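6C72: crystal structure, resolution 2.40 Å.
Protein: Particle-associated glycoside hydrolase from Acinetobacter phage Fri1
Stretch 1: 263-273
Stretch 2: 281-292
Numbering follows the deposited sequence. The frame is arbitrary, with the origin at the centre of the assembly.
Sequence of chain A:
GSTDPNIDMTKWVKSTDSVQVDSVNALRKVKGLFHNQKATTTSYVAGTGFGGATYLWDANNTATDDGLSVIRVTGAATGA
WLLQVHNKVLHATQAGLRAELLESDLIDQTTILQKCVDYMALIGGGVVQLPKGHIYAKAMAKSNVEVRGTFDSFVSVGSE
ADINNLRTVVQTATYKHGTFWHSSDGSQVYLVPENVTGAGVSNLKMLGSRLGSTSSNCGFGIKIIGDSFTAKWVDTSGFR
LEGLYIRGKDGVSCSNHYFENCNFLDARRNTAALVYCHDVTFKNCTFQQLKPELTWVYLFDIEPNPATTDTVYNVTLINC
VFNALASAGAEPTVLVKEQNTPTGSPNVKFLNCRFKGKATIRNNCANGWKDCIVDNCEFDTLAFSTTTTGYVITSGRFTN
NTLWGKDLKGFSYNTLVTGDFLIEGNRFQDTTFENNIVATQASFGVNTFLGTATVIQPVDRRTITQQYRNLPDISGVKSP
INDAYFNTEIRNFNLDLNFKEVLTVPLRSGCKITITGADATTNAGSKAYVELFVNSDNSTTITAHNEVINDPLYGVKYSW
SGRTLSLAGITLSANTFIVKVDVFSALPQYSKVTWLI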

# COMPACT_ATOMS: atom_id res chain seq x y z
N ASN A 263 -13.61 14.04 12.56
CA ASN A 263 -14.78 13.30 13.02
C ASN A 263 -16.01 13.87 12.34
O ASN A 263 -16.46 14.97 12.67
CB ASN A 263 -14.93 13.37 14.54
CG ASN A 263 -13.74 12.78 15.25
OD1 ASN A 263 -13.51 11.58 15.17
ND2 ASN A 263 -12.97 13.61 15.95
N PHE A 264 -16.53 13.12 11.38
CA PHE A 264 -17.74 13.54 10.67
C PHE A 264 -18.92 12.90 11.38
O PHE A 264 -19.20 11.71 11.23
CB PHE A 264 -17.62 13.16 9.19
CG PHE A 264 -16.33 13.67 8.56
CD1 PHE A 264 -16.21 14.99 8.18
CD2 PHE A 264 -15.24 12.83 8.40
CE1 PHE A 264 -15.04 15.47 7.62
CE2 PHE A 264 -14.06 13.31 7.84
CZ PHE A 264 -13.97 14.63 7.43
N LEU A 265 -19.61 13.70 12.20
CA LEU A 265 -20.61 13.16 13.10
C LEU A 265 -22.00 13.31 12.50
O LEU A 265 -22.15 13.28 11.28
CB LEU A 265 -20.53 13.83 14.47
CG LEU A 265 -19.14 13.87 15.11
CD1 LEU A 265 -19.18 14.61 16.46
CD2 LEU A 265 -18.57 12.47 15.29
N ASP A 266 -23.01 13.51 13.36
CA ASP A 266 -24.39 13.41 12.93
C ASP A 266 -24.70 14.41 11.83
O ASP A 266 -24.29 15.58 11.89
CB ASP A 266 -25.34 13.62 14.11
CG ASP A 266 -25.15 14.98 14.76
OD1 ASP A 266 -24.09 15.21 15.38
OD2 ASP A 266 -26.05 15.85 14.63
N ALA A 267 -25.42 13.94 10.82
CA ALA A 267 -25.95 14.77 9.76
C ALA A 267 -27.25 14.13 9.30
O ALA A 267 -27.43 12.91 9.42
CB ALA A 267 -24.96 14.91 8.60
N ARG A 268 -28.17 14.95 8.79
CA ARG A 268 -29.51 14.47 8.48
C ARG A 268 -29.59 13.68 7.18
O ARG A 268 -30.63 13.05 6.93
CB ARG A 268 -30.50 15.63 8.41
CG ARG A 268 -30.51 16.53 9.65
CD ARG A 268 -30.77 15.75 10.94
NE ARG A 268 -32.03 15.01 10.90
CZ ARG A 268 -33.21 15.57 11.13
NH1 ARG A 268 -33.29 16.87 11.38
NH2 ARG A 268 -34.32 14.84 11.10
N ARG A 269 -28.54 13.70 6.35
CA ARG A 269 -28.52 12.83 5.18
C ARG A 269 -27.41 11.80 5.34
O ARG A 269 -27.70 10.64 5.65
CB ARG A 269 -28.36 13.65 3.89
CG ARG A 269 -28.67 12.83 2.62
CD ARG A 269 -28.95 13.69 1.40
NE ARG A 269 -27.75 14.39 0.92
CZ ARG A 269 -27.74 15.27 -0.08
NH1 ARG A 269 -28.86 15.56 -0.75
NH2 ARG A 269 -26.60 15.85 -0.42
N ASN A 270 -26.15 12.19 5.12
CA ASN A 270 -24.99 11.34 5.36
C ASN A 270 -23.98 12.12 6.20
O ASN A 270 -23.93 13.34 6.13
CB ASN A 270 -24.32 10.90 4.05
CG ASN A 270 -25.32 10.43 3.01
OD1 ASN A 270 -25.89 9.35 3.14
ND2 ASN A 270 -25.56 11.25 2.00
N THR A 271 -23.16 11.41 6.96
CA THR A 271 -22.09 12.11 7.66
C THR A 271 -21.15 12.77 6.66
O THR A 271 -20.60 13.84 6.94
CB THR A 271 -21.29 11.18 8.58
OG1 THR A 271 -20.59 10.21 7.79
CG2 THR A 271 -22.18 10.50 9.61
N ALA A 272 -20.94 12.14 5.52
CA ALA A 272 -20.05 12.65 4.49
C ALA A 272 -20.40 11.98 3.16
O ALA A 272 -20.89 10.85 3.15
CB ALA A 272 -18.58 12.40 4.84
N ALA A 273 -20.13 12.68 2.06
CA ALA A 273 -20.44 12.12 0.75
C ALA A 273 -19.35 12.49 -0.24
O ALA A 273 -18.89 13.64 -0.27
CB ALA A 273 -21.80 12.61 0.23
N THR A 281 -8.01 10.47 0.58
CA THR A 281 -7.56 9.62 1.67
C THR A 281 -8.12 10.13 3.00
O THR A 281 -8.00 11.31 3.32
CB THR A 281 -6.03 9.55 1.73
OG1 THR A 281 -5.55 8.93 0.53
CG2 THR A 281 -5.58 8.73 2.92
N PHE A 282 -8.71 9.22 3.76
CA PHE A 282 -9.09 9.45 5.14
C PHE A 282 -8.20 8.58 6.02
O PHE A 282 -8.11 7.37 5.80
CB PHE A 282 -10.56 9.11 5.38
CG PHE A 282 -11.52 9.96 4.58
CD1 PHE A 282 -11.90 9.60 3.30
CD2 PHE A 282 -12.06 11.12 5.13
CE1 PHE A 282 -12.80 10.37 2.56
CE2 PHE A 282 -12.96 11.90 4.41
CZ PHE A 282 -13.33 11.52 3.12
N LYS A 283 -7.53 9.19 6.99
CA LYS A 283 -6.68 8.48 7.94
C LYS A 283 -7.09 8.87 9.35
O LYS A 283 -7.12 10.05 9.69
CB LYS A 283 -5.21 8.80 7.71
CG LYS A 283 -4.27 7.97 8.58
CD LYS A 283 -2.94 8.69 8.74
CE LYS A 283 -2.02 8.40 7.57
NZ LYS A 283 -1.26 7.12 7.79
N ASN A 284 -7.40 7.86 10.18
CA ASN A 284 -7.79 8.08 11.58
C ASN A 284 -8.94 9.08 11.68
O ASN A 284 -8.92 10.01 12.49
CB ASN A 284 -6.60 8.51 12.44
CG ASN A 284 -6.87 8.39 13.94
OD1 ASN A 284 -7.58 7.47 14.39
ND2 ASN A 284 -6.31 9.32 14.73
N CYS A 285 -9.92 8.93 10.80
CA CYS A 285 -11.14 9.72 10.84
C CYS A 285 -12.29 8.83 11.27
O CYS A 285 -12.20 7.61 11.14
CB CYS A 285 -11.43 10.35 9.47
SG CYS A 285 -10.13 11.46 8.89
N THR A 286 -13.36 9.42 11.77
CA THR A 286 -14.54 8.63 12.12
C THR A 286 -15.76 9.18 11.39
O THR A 286 -15.78 10.33 10.95
CB THR A 286 -14.82 8.62 13.63
OG1 THR A 286 -15.36 9.87 14.06
CG2 THR A 286 -13.55 8.31 14.44
N PHE A 287 -16.75 8.31 11.20
CA PHE A 287 -18.03 8.67 10.60
C PHE A 287 -19.12 8.08 11.49
O PHE A 287 -19.24 6.85 11.58
CB PHE A 287 -18.14 8.14 9.16
CG PHE A 287 -16.97 8.52 8.27
CD1 PHE A 287 -15.80 7.77 8.26
CD2 PHE A 287 -17.05 9.65 7.45
CE1 PHE A 287 -14.74 8.11 7.45
CE2 PHE A 287 -15.99 10.00 6.63
CZ PHE A 287 -14.82 9.23 6.63
N GLN A 288 -19.86 8.93 12.19
CA GLN A 288 -20.71 8.45 13.28
C GLN A 288 -22.10 9.08 13.20
O GLN A 288 -22.22 10.30 13.17
CB GLN A 288 -20.08 8.75 14.65
CG GLN A 288 -18.57 8.63 14.65
CD GLN A 288 -17.98 8.45 16.03
OE1 GLN A 288 -18.46 7.63 16.82
NE2 GLN A 288 -16.93 9.20 16.33
N GLN A 289 -23.13 8.23 13.16
CA GLN A 289 -24.53 8.63 13.35
C GLN A 289 -25.00 8.12 14.71
O GLN A 289 -25.67 7.09 14.81
CB GLN A 289 -25.39 8.10 12.21
CG GLN A 289 -25.04 8.68 10.84
CD GLN A 289 -25.70 10.04 10.57
OE1 GLN A 289 -26.03 10.79 11.49
NE2 GLN A 289 -25.90 10.36 9.29
N LEU A 290 -24.69 8.86 15.76
CA LEU A 290 -24.99 8.45 17.12
C LEU A 290 -26.12 9.26 17.76
O LEU A 290 -26.29 9.22 18.98
CB LEU A 290 -23.74 8.52 17.99
CG LEU A 290 -22.60 7.61 17.54
CD1 LEU A 290 -21.45 7.63 18.54
CD2 LEU A 290 -23.09 6.17 17.31
N LYS A 291 -26.92 9.97 16.95
CA LYS A 291 -28.07 10.73 17.44
C LYS A 291 -29.31 10.19 16.74
O LYS A 291 -29.81 10.80 15.78
CB LYS A 291 -27.89 12.22 17.17
CG LYS A 291 -26.60 12.79 17.74
CD LYS A 291 -26.77 14.25 18.07
CE LYS A 291 -25.56 14.81 18.82
NZ LYS A 291 -25.81 16.25 19.18
N PRO A 292 -29.86 9.06 17.22
CA PRO A 292 -30.96 8.41 16.47
C PRO A 292 -32.20 9.27 16.33
O PRO A 292 -32.96 9.09 15.36
CB PRO A 292 -31.25 7.15 17.29
CG PRO A 292 -30.07 6.99 18.20
CD PRO A 292 -29.53 8.35 18.46
O HOH W 1 -10.68 10.81 14.67
O HOH W 2 -26.36 18.01 16.52

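The shortest polar contact between the two stretches joins side chains on one face of a parallel sheet. Thr-286 OG1 donates to Asn-263 OD1 at 2.8 Å, and the same hydroxyl accepts a hydrogen bond from Gln-288 NE2, also at 2.8 Å. A threonine hydroxyl can give one proton while receiving another, so it suits the middle of this chain, which runs from Gln-288 through Thr-286 to Asn-263. The amide oxygen of Asn-263 has room for a second donor: water 1 donates to Asn-263 OD1 at 3.0 Å and to Asn-284 O at 2.9 Å, tying the start of one stretch to the turn of the other.

The backbone supplies the next pair of bonds. Asn-263 lies beside Thr-286 and Phe-264 beside Phe-287 in parallel register, and Phe-264 uses both its amide and its carbonyl. Phe-264 N donates to Thr-286 O at 2.9 Å, and Gln-288 N donates to Phe-264 O at 3.0 Å, with angles of 161° and 160° at the hydrogens. This is the parallel pattern, in which one residue bonds to the two neighbours of its partner. Phe-287 CA also approaches Phe-264 O at 3.3 Å, in a CA-H...O contact. Two residues beyond Phe-264 the ladder fails: Asp-266 N lies 3.3 Å from Gln-288 O, but the angle is too poor for a hydrogen bond.

Where the backbones stop pairing, a side chain takes over. The amide group of Gln-289 meets the main chain of Ala-267 twice, with Ala-267 N donating to Gln-289 OE1 at 3.3 Å and Gln-289 NE2 donating to Ala-267 O at 3.0 Å. A carboxamide carries a donor and an acceptor side by side, as a peptide edge does, and the m rotamers at chi1 and chi2 bring it to the loop although its CA-to-CB bond points sideways. Close by, Asp-266 and Lys-291 have opposite charges but no salt bridge, since Asp-266 OD1 and Lys-291 NZ are 4.3 Å apart. Water 2 links them instead, donating to Asp-266 OD2 at 2.9 Å and accepting from Lys-291 NZ at 3.2 Å.

The other face of the sheet is apolar and buried. Phe-264 and Phe-287 project from it with their planes 21° apart and ring centroids 5.3 Å apart, slid so that they barely overlap; Phe-264 CD2 reaches Phe-287 CE2 at 3.4 Å. A flat, wholly apolar ring suits this place, filling buried space with no polar group left to satisfy. Phe-282 extends the cluster, its CE2 lying 3.9 Å from Phe-264 CE2. Around the edge of the Phe-287 ring, the small methyl of Ala-272 comes in, CB to Phe-287 CE2 at 4.0 Å. Thr-271 packs with both branches: OG1, hydrogen-bonded elsewhere in the structure, lies 3.5 Å from Phe-287 CB, and CG2 lies 3.6 Å from Gln-289 CG. The CA-to-CB bond of Leu-265 points away overall, yet its end comes nearer, CD2 lying 3.8 Å from Gln-288 NE2.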